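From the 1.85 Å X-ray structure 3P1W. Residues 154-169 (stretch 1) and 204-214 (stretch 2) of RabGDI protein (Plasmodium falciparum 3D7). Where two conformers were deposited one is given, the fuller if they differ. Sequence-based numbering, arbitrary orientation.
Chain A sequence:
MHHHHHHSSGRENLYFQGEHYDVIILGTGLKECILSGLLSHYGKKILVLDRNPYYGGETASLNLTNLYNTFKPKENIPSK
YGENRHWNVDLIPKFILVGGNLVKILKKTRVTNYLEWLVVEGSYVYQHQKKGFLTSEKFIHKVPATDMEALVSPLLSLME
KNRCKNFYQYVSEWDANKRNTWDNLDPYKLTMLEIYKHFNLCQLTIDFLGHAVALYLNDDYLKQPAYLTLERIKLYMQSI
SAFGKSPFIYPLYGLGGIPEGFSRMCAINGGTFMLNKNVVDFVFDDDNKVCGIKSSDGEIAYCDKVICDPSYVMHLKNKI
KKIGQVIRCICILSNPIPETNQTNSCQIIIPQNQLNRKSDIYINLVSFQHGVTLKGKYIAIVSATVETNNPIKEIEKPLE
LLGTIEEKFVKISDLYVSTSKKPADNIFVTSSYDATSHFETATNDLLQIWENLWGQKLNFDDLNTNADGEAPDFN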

ATOM      1  N   PRO A 154     -20.163  -4.602 -16.912  1.00 38.51           N
ATOM      2  CA  PRO A 154     -19.692  -5.579 -17.914  1.00 37.37           C
ATOM      3  C   PRO A 154     -18.998  -6.816 -17.317  1.00 35.64           C
ATOM      4  O   PRO A 154     -18.735  -7.796 -18.023  1.00 34.78           O
ATOM      5  CB  PRO A 154     -18.719  -4.766 -18.764  1.00 36.82           C
ATOM      6  CG  PRO A 154     -18.243  -3.674 -17.848  1.00 37.63           C
ATOM      7  CD  PRO A 154     -19.433  -3.324 -17.011  1.00 37.74           C
ATOM      8  N   LEU A 155     -18.729  -6.786 -16.017  1.00 34.18           N
ATOM      9  CA  LEU A 155     -18.177  -7.942 -15.324  1.00 33.54           C
ATOM     10  C   LEU A 155     -19.180  -9.065 -15.107  1.00 35.31           C
ATOM     11  O   LEU A 155     -18.800 -10.186 -14.765  1.00 34.85           O
ATOM     12  CB  LEU A 155     -17.621  -7.512 -13.957  1.00 32.54           C
ATOM     13  CG  LEU A 155     -16.360  -6.661 -13.908  1.00 30.48           C
ATOM     14  CD1 LEU A 155     -16.235  -5.982 -12.529  1.00 28.45           C
ATOM     15  CD2 LEU A 155     -15.140  -7.524 -14.174  1.00 27.96           C
ATOM     16  N   LEU A 156     -20.465  -8.771 -15.306  1.00 36.79           N
ATOM     17  CA  LEU A 156     -21.528  -9.668 -14.888  1.00 38.26           C
ATOM     18  C   LEU A 156     -22.475  -9.936 -16.061  1.00 39.97           C
ATOM     19  O   LEU A 156     -22.801  -9.029 -16.798  1.00 40.02           O
ATOM     20  CB  LEU A 156     -22.301  -9.005 -13.747  1.00 38.34           C
ATOM     21  CG  LEU A 156     -21.487  -8.520 -12.539  1.00 37.95           C
ATOM     22  CD1 LEU A 156     -22.336  -7.620 -11.647  1.00 38.78           C
ATOM     23  CD2 LEU A 156     -20.935  -9.698 -11.776  1.00 37.38           C
ATOM     24  N   SER A 157     -22.899 -11.177 -16.222  1.00 41.77           N
ATOM     25  CA  SER A 157     -23.989 -11.497 -17.165  1.00 43.71           C
ATOM     26  C   SER A 157     -25.263 -10.735 -16.806  1.00 44.81           C
ATOM     27  O   SER A 157     -25.427 -10.311 -15.665  1.00 44.72           O
ATOM     28  CB  SER A 157     -24.297 -12.978 -17.068  1.00 45.18           C
ATOM     29  OG  SER A 157     -25.017 -13.239 -15.863  1.00 47.25           O
ATOM     30  N   LEU A 158     -26.206 -10.647 -17.752  0.50 45.59           N
ATOM     31  CA  LEU A 158     -27.431  -9.863 -17.571  0.50 46.20           C
ATOM     32  C   LEU A 158     -28.150 -10.182 -16.260  0.50 46.75           C
ATOM     33  O   LEU A 158     -28.645  -9.282 -15.594  0.50 46.22           O
ATOM     34  CB  LEU A 158     -28.396 -10.090 -18.749  0.50 47.84           C
ATOM     35  CG  LEU A 158     -29.470  -9.018 -18.952  0.50 48.39           C
ATOM     36  CD1 LEU A 158     -28.832  -7.673 -19.267  0.50 47.00           C
ATOM     37  CD2 LEU A 158     -30.445  -9.425 -20.063  0.50 50.79           C
ATOM     38  N   MET A 159     -28.668 -10.930 -15.472  0.50 49.52           N
ATOM     39  CA  MET A 159     -29.076 -11.928 -14.496  0.50 50.38           C
ATOM     40  C   MET A 159     -28.121 -11.829 -13.319  0.50 49.06           C
ATOM     41  O   MET A 159     -28.554 -11.526 -12.212  0.50 49.29           O
ATOM     42  CB  MET A 159     -29.060 -13.337 -15.089  0.50 51.06           C
ATOM     43  N   GLU A 160     -26.822 -12.054 -13.546  1.00 47.61           N
ATOM     44  CA  GLU A 160     -25.847 -11.845 -12.468  1.00 46.71           C
ATOM     45  C   GLU A 160     -25.842 -10.380 -12.031  1.00 46.26           C
ATOM     46  O   GLU A 160     -25.610 -10.081 -10.862  1.00 46.64           O
ATOM     47  CB  GLU A 160     -24.448 -12.297 -12.899  1.00 45.25           C
ATOM     48  CG  GLU A 160     -23.403 -12.272 -11.780  1.00 45.48           C
ATOM     49  CD  GLU A 160     -23.525 -13.417 -10.791  1.00 47.05           C
ATOM     50  OE1 GLU A 160     -22.669 -13.480  -9.881  1.00 44.84           O
ATOM     51  OE2 GLU A 160     -24.473 -14.240 -10.899  1.00 49.42           O
ATOM     52  N   LYS A 161     -26.135  -9.477 -12.960  1.00 46.73           N
ATOM     53  CA  LYS A 161     -26.230  -8.054 -12.649  1.00 46.73           C
ATOM     54  C   LYS A 161     -27.267  -7.786 -11.562  1.00 47.96           C
ATOM     55  O   LYS A 161     -27.001  -7.052 -10.612  1.00 47.68           O
ATOM     56  CB  LYS A 161     -26.554  -7.255 -13.913  1.00 47.29           C
ATOM     57  CG  LYS A 161     -25.425  -7.295 -14.930  1.00 46.96           C
ATOM     58  CD  LYS A 161     -25.747  -6.610 -16.240  1.00 47.83           C
ATOM     59  CE  LYS A 161     -24.574  -6.766 -17.214  1.00 46.49           C
ATOM     60  NZ  LYS A 161     -24.330  -5.548 -18.008  1.00 47.46           N
ATOM     61  N   ASN A 162     -28.442  -8.397 -11.708  1.00 49.79           N
ATOM     62  CA  ASN A 162     -29.528  -8.234 -10.740  1.00 51.31           C
ATOM     63  C   ASN A 162     -29.109  -8.800  -9.390  1.00 50.18           C
ATOM     64  O   ASN A 162     -29.343  -8.189  -8.353  1.00 50.61           O
ATOM     65  CB  ASN A 162     -30.823  -8.947 -11.200  1.00 53.61           C
ATOM     66  CG  ASN A 162     -31.370  -8.419 -12.521  1.00 55.98           C
ATOM     67  OD1 ASN A 162     -32.482  -7.892 -12.572  1.00 62.25           O
ATOM     68  ND2 ASN A 162     -30.611  -8.599 -13.606  1.00 58.51           N
ATOM     69  N   ARG A 163     -28.494  -9.979  -9.416  1.00 49.13           N
ATOM     70  CA  ARG A 163     -28.044 -10.647  -8.198  1.00 48.80           C
ATOM     71  C   ARG A 163     -27.012  -9.791  -7.450  1.00 46.16           C
ATOM     72  O   ARG A 163     -27.115  -9.604  -6.239  1.00 45.42           O
ATOM     73  CB  ARG A 163     -27.472 -12.038  -8.522  1.00 49.04           C
ATOM     74  CG  ARG A 163     -28.488 -12.971  -9.163  1.00 52.48           C
ATOM     75  CD  ARG A 163     -28.155 -14.456  -8.998  1.00 54.61           C
ATOM     76  NE  ARG A 163     -27.254 -14.980 -10.030  1.00 54.79           N
ATOM     77  CZ  ARG A 163     -27.633 -15.596 -11.153  1.00 57.68           C
ATOM     78  NH1 ARG A 163     -28.917 -15.762 -11.453  1.00 57.63           N
ATOM     79  NH2 ARG A 163     -26.711 -16.038 -12.006  1.00 57.43           N
ATOM     80  N   CYS A 164     -26.035  -9.248  -8.178  1.00 44.05           N
ATOM     81  CA  CYS A 164     -25.030  -8.379  -7.561  1.00 41.97           C
ATOM     82  C   CYS A 164     -25.651  -7.069  -7.043  1.00 42.14           C
ATOM     83  O   CYS A 164     -25.266  -6.576  -5.981  1.00 40.32           O
ATOM     84  CB  CYS A 164     -23.889  -8.078  -8.535  1.00 40.62           C
ATOM     85  SG  CYS A 164     -22.393  -7.585  -7.686  1.00 40.18           S
ATOM     86  N   LYS A 165     -26.644  -6.534  -7.762  1.00 43.12           N
ATOM     87  CA  LYS A 165     -27.386  -5.357  -7.283  1.00 44.18           C
ATOM     88  C   LYS A 165     -28.020  -5.674  -5.935  1.00 45.12           C
ATOM     89  O   LYS A 165     -27.928  -4.878  -5.008  1.00 45.04           O
ATOM     90  CB  LYS A 165     -28.455  -4.886  -8.282  1.00 45.78           C
ATOM     91  CG  LYS A 165     -29.369  -3.737  -7.743  1.00 48.64           C
ATOM     92  CD  LYS A 165     -30.682  -3.501  -8.553  1.00 52.62           C
ATOM     93  CE  LYS A 165     -31.610  -4.735  -8.646  1.00 54.83           C
ATOM     94  NZ  LYS A 165     -32.956  -4.616  -7.955  1.00 56.48           N
ATOM     95  N   ASN A 166     -28.643  -6.844  -5.829  1.00 46.59           N
ATOM     96  CA  ASN A 166     -29.306  -7.266  -4.594  1.00 47.72           C
ATOM     97  C   ASN A 166     -28.289  -7.413  -3.465  1.00 46.14           C
ATOM     98  O   ASN A 166     -28.542  -7.023  -2.319  1.00 46.07           O
ATOM     99  CB  ASN A 166     -30.071  -8.586  -4.798  1.00 49.21           C
ATOM    100  CG  ASN A 166     -31.293  -8.436  -5.713  1.00 52.21           C
ATOM    101  OD1 ASN A 166     -31.969  -7.400  -5.725  1.00 53.73           O
ATOM    102  ND2 ASN A 166     -31.589  -9.492  -6.479  1.00 53.00           N
ATOM    103  N   PHE A 167     -27.119  -7.948  -3.799  1.00 43.75           N
ATOM    104  CA  PHE A 167     -26.054  -8.096  -2.818  1.00 42.53           C
ATOM    105  C   PHE A 167     -25.602  -6.734  -2.298  1.00 41.99           C
ATOM    106  O   PHE A 167     -25.508  -6.527  -1.099  1.00 42.37           O
ATOM    107  CB  PHE A 167     -24.882  -8.867  -3.420  1.00 40.95           C
ATOM    108  CG  PHE A 167     -23.726  -9.017  -2.489  1.00 39.59           C
ATOM    109  CD1 PHE A 167     -23.852  -9.773  -1.339  1.00 40.38           C
ATOM    110  CD2 PHE A 167     -22.513  -8.408  -2.761  1.00 38.31           C
ATOM    111  CE1 PHE A 167     -22.783  -9.922  -0.461  1.00 41.12           C
ATOM    112  CE2 PHE A 167     -21.439  -8.559  -1.886  1.00 36.51           C
ATOM    113  CZ  PHE A 167     -21.591  -9.318  -0.731  1.00 38.87           C
ATOM    114  N   TYR A 168     -25.322  -5.801  -3.198  1.00 41.75           N
ATOM    115  CA  TYR A 168     -24.912  -4.466  -2.774  1.00 41.15           C
ATOM    116  C   TYR A 168     -25.992  -3.749  -1.960  1.00 43.05           C
ATOM    117  O   TYR A 168     -25.683  -3.057  -0.997  1.00 43.47           O
ATOM    118  CB  TYR A 168     -24.482  -3.617  -3.965  1.00 40.25           C
ATOM    119  CG  TYR A 168     -23.044  -3.851  -4.427  1.00 38.45           C
ATOM    120  CD1 TYR A 168     -22.153  -4.659  -3.711  1.00 39.50           C
ATOM    121  CD2 TYR A 168     -22.561  -3.205  -5.540  1.00 38.79           C
ATOM    122  CE1 TYR A 168     -20.828  -4.831  -4.143  1.00 38.66           C
ATOM    123  CE2 TYR A 168     -21.264  -3.371  -5.974  1.00 37.89           C
ATOM    124  CZ  TYR A 168     -20.393  -4.175  -5.283  1.00 37.91           C
ATOM    125  OH  TYR A 168     -19.082  -4.311  -5.749  1.00 34.79           O
ATOM    126  N   GLN A 169     -27.250  -3.904  -2.349  1.00 44.18           N
ATOM    127  CA  GLN A 169     -28.351  -3.348  -1.559  1.00 46.02           C
ATOM    128  C   GLN A 169     -28.328  -3.904  -0.136  1.00 46.95           C
ATOM    129  O   GLN A 169     -28.378  -3.141   0.828  1.00 48.39           O
ATOM    130  CB  GLN A 169     -29.699  -3.597  -2.241  0.50 47.17           C
ATOM    131  CG  GLN A 169     -29.925  -2.714  -3.452  0.50 46.29           C
ATOM    132  CD  GLN A 169     -31.244  -3.001  -4.145  0.50 46.54           C
ATOM    133  OE1 GLN A 169     -32.061  -3.766  -3.643  0.50 47.39           O
ATOM    134  NE2 GLN A 169     -31.453  -2.390  -5.300  0.50 45.53           N
ATOM    135  N   LEU A 204     -16.647 -15.707 -10.836  1.00 36.40           N
ATOM    136  CA  LEU A 204     -16.045 -14.464 -11.303  1.00 33.88           C
ATOM    137  C   LEU A 204     -16.522 -13.265 -10.486  1.00 33.00           C
ATOM    138  O   LEU A 204     -15.742 -12.347 -10.200  1.00 30.99           O
ATOM    139  CB  LEU A 204     -16.319 -14.266 -12.803  1.00 34.62           C
ATOM    140  CG  LEU A 204     -15.517 -15.197 -13.728  1.00 34.77           C
ATOM    141  CD1 LEU A 204     -16.091 -15.178 -15.170  1.00 37.76           C
ATOM    142  CD2 LEU A 204     -14.023 -14.860 -13.703  1.00 32.52           C
ATOM    143  N   THR A 205     -17.782 -13.283 -10.050  1.00 32.59           N
ATOM    144  CA  THR A 205     -18.289 -12.215  -9.178  1.00 31.85           C
ATOM    145  C   THR A 205     -17.583 -12.227  -7.833  1.00 30.92           C
ATOM    146  O   THR A 205     -17.142 -11.180  -7.351  1.00 28.78           O
ATOM    147  CB  THR A 205     -19.798 -12.339  -8.949  1.00 33.75           C
ATOM    148  OG1 THR A 205     -20.435 -12.447 -10.216  1.00 34.13           O
ATOM    149  CG2 THR A 205     -20.347 -11.111  -8.197  1.00 32.62           C
ATOM    150  N   ILE A 206     -17.482 -13.420  -7.252  1.00 30.86           N
ATOM    151  CA  ILE A 206     -16.762 -13.657  -6.001  1.00 30.75           C
ATOM    152  C   ILE A 206     -15.308 -13.182  -6.128  1.00 29.26           C
ATOM    153  O   ILE A 206     -14.765 -12.543  -5.216  1.00 27.99           O
ATOM    154  CB  ILE A 206     -16.829 -15.157  -5.599  1.00 31.57           C
ATOM    155  CG1 ILE A 206     -18.260 -15.513  -5.158  1.00 35.27           C
ATOM    156  CG2 ILE A 206     -15.849 -15.466  -4.469  1.00 32.12           C
ATOM    157  CD1 ILE A 206     -18.589 -17.011  -5.149  1.00 36.31           C
ATOM    158  N   ASP A 207     -14.704 -13.472  -7.275  1.00 28.12           N
ATOM    159  CA  ASP A 207     -13.340 -13.038  -7.550  1.00 27.39           C
ATOM    160  C   ASP A 207     -13.134 -11.545  -7.397  1.00 25.59           C
ATOM    161  O   ASP A 207     -12.220 -11.133  -6.669  1.00 24.17           O
ATOM    162  CB  ASP A 207     -12.924 -13.432  -8.962  1.00 28.21           C
ATOM    163  CG  ASP A 207     -12.772 -14.914  -9.132  1.00 31.66           C
ATOM    164  OD1 ASP A 207     -12.737 -15.629  -8.104  1.00 33.87           O
ATOM    165  OD2 ASP A 207     -12.704 -15.353 -10.313  1.00 33.64           O
ATOM    166  N   PHE A 208     -13.934 -10.720  -8.082  1.00 24.62           N
ATOM    167  CA  PHE A 208     -13.692  -9.269  -7.995  1.00 24.07           C
ATOM    168  C   PHE A 208     -14.195  -8.701  -6.675  1.00 24.19           C
ATOM    169  O   PHE A 208     -13.612  -7.748  -6.148  1.00 22.22           O
ATOM    170  CB  PHE A 208     -14.208  -8.472  -9.210  1.00 24.64           C
ATOM    171  CG  PHE A 208     -15.694  -8.166  -9.185  1.00 26.30           C
ATOM    172  CD1 PHE A 208     -16.195  -7.157  -8.376  1.00 29.41           C
ATOM    173  CD2 PHE A 208     -16.567  -8.850 -10.016  1.00 30.20           C
ATOM    174  CE1 PHE A 208     -17.557  -6.863  -8.369  1.00 31.13           C
ATOM    175  CE2 PHE A 208     -17.925  -8.560 -10.015  1.00 30.33           C
ATOM    176  CZ  PHE A 208     -18.418  -7.573  -9.190  1.00 30.16           C
ATOM    177  N   LEU A 209     -15.267  -9.274  -6.123  1.00 24.61           N
ATOM    178  CA  LEU A 209     -15.698  -8.818  -4.789  1.00 25.64           C
ATOM    179  C   LEU A 209     -14.615  -9.012  -3.735  1.00 24.54           C
ATOM    180  O   LEU A 209     -14.344  -8.114  -2.944  1.00 24.29           O
ATOM    181  CB  LEU A 209     -16.982  -9.520  -4.346  1.00 26.58           C
ATOM    182  CG  LEU A 209     -18.199  -9.028  -5.122  1.00 29.50           C
ATOM    183  CD1 LEU A 209     -19.414  -9.897  -4.844  1.00 30.71           C
ATOM    184  CD2 LEU A 209     -18.447  -7.578  -4.775  1.00 30.75           C
ATOM    185  N   GLY A 210     -14.019 -10.193  -3.706  1.00 24.60           N
ATOM    186  CA  GLY A 210     -13.026 -10.509  -2.698  1.00 24.01           C
ATOM    187  C   GLY A 210     -11.729  -9.721  -2.852  1.00 23.14           C
ATOM    188  O   GLY A 210     -11.179  -9.214  -1.863  1.00 23.68           O
ATOM    189  N   HIS A 211     -11.244  -9.643  -4.086  1.00 22.17           N
ATOM    190  CA  HIS A 211      -9.938  -9.090  -4.364  1.00 21.71           C
ATOM    191  C   HIS A 211      -9.961  -7.587  -4.605  1.00 20.60           C
ATOM    192  O   HIS A 211      -9.021  -6.910  -4.225  1.00 20.37           O
ATOM    193  CB  HIS A 211      -9.294  -9.823  -5.536  1.00 21.23           C
ATOM    194  CG  HIS A 211      -8.950 -11.245  -5.224  1.00 23.44           C
ATOM    195  ND1 HIS A 211      -7.648 -11.700  -5.147  1.00 23.79           N
ATOM    196  CD2 HIS A 211      -9.738 -12.291  -4.874  1.00 25.58           C
ATOM    197  CE1 HIS A 211      -7.659 -12.987  -4.831  1.00 25.14           C
ATOM    198  NE2 HIS A 211      -8.911 -13.362  -4.632  1.00 25.35           N
ATOM    199  N   ALA A 212     -11.029  -7.063  -5.204  1.00 20.97           N
ATOM    200  CA  ALA A 212     -11.058  -5.656  -5.633  1.00 20.79           C
ATOM    201  C   ALA A 212     -11.989  -4.751  -4.817  1.00 21.87           C
ATOM    202  O   ALA A 212     -11.929  -3.531  -4.960  1.00 22.29           O
ATOM    203  CB  ALA A 212     -11.415  -5.572  -7.150  1.00 21.42           C
ATOM    204  N   VAL A 213     -12.877  -5.336  -4.019  1.00 22.56           N
ATOM    205  CA  VAL A 213     -13.822  -4.551  -3.193  1.00 23.38           C
ATOM    206  C   VAL A 213     -13.513  -4.792  -1.701  1.00 24.38           C
ATOM    207  O   VAL A 213     -13.272  -3.835  -0.965  1.00 24.06           O
ATOM    208  CB  VAL A 213     -15.307  -4.825  -3.566  1.00 25.06           C
ATOM    209  CG1 VAL A 213     -16.271  -3.999  -2.688  1.00 24.72           C
ATOM    210  CG2 VAL A 213     -15.543  -4.502  -5.029  1.00 23.87           C
ATOM    211  N   ALA A 214     -13.496  -6.055  -1.269  1.00 23.77           N
ATOM    212  CA  ALA A 214     -13.026  -6.402   0.072  1.00 24.13           C
ATOM    213  C   ALA A 214     -11.489  -6.261   0.240  1.00 23.30           C
ATOM    214  O   ALA A 214     -10.971  -6.241   1.370  1.00 23.91           O
ATOM    215  CB  ALA A 214     -13.473  -7.814   0.437  1.00 24.36           C
TER

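The polar part of this contact rests on one hydrogen bond. T205 OG1 donates to E160 OE1 at 2.5 Å, a very short separation, and both residues send their CA-to-CB bonds toward the opposing stretch, so the hydroxyl and the carboxylate meet between the backbones. Both residues are buried, where a carboxylate needs partners. The other oxygen of E160 is engaged within its own helix: R163 NE lies 3.0 Å from E160 OE2 in a salt bridge, and R163 NH2 donates to the same E160 OE2 at 3.1 Å. The angles at the two hydrogens, 141° and 135°, are well short of linear, as expected when two nitrogens of one guanidinium converge on a single oxygen. E160 is also tied down through its backbone. S157, at the N-cap position, has chi1 in the p well, and its side chain accepts from E160 N, with S157 OG and E160 N 3.2 Å apart and an N-H...acceptor angle of 153°.

The aromatic contacts centre on F208, which has the largest covered area of any residue here, 71 Å². Its ring is approached from different directions. L155 CD1 sits over one face, 3.9 Å from the ring centroid and 14° off the normal, which is the geometry of a CH-pi interaction. Near the ring plane, L156 CD2 approaches F208 CE2 at 3.7 Å and Y168 OH approaches F208 CE1 at 4.0 Å, so both are edge contacts. C164 SG reaches F208 CZ obliquely at 4.3 Å.

Van der Waals packing extends the contact on both sides of the hydrogen bond in the sequence of stretch 1. In the loop before the helix, L156 CD2 comes within 3.2 Å of T205 OG1, a close van der Waals approach; the CA atoms of L156 and T205, 7.0 Å apart, mark the nearest backbone register. After it, C164 SG lies 4.1 Å from T205 CG2, and L209 packs against two aromatic residues: F167 CE2 is 3.8 Å from L209 CD1, and Y168 CE1 is 3.7 Å from L209 CD2. Y168 starts sideways at its CA-to-CB bond, yet its far end comes nearer, bringing Y168 OH to 3.6 Å from V213 CG2. That hydroxyl is hydrogen-bonded elsewhere in the structure, so its apolar surroundings do not leave it unsatisfied.

The helix axes cross at -37° with a closest approach of 12.0 Å. At that spacing side chains rather than backbones bridge the gap, and the 411 Å² buried describes a modest interface.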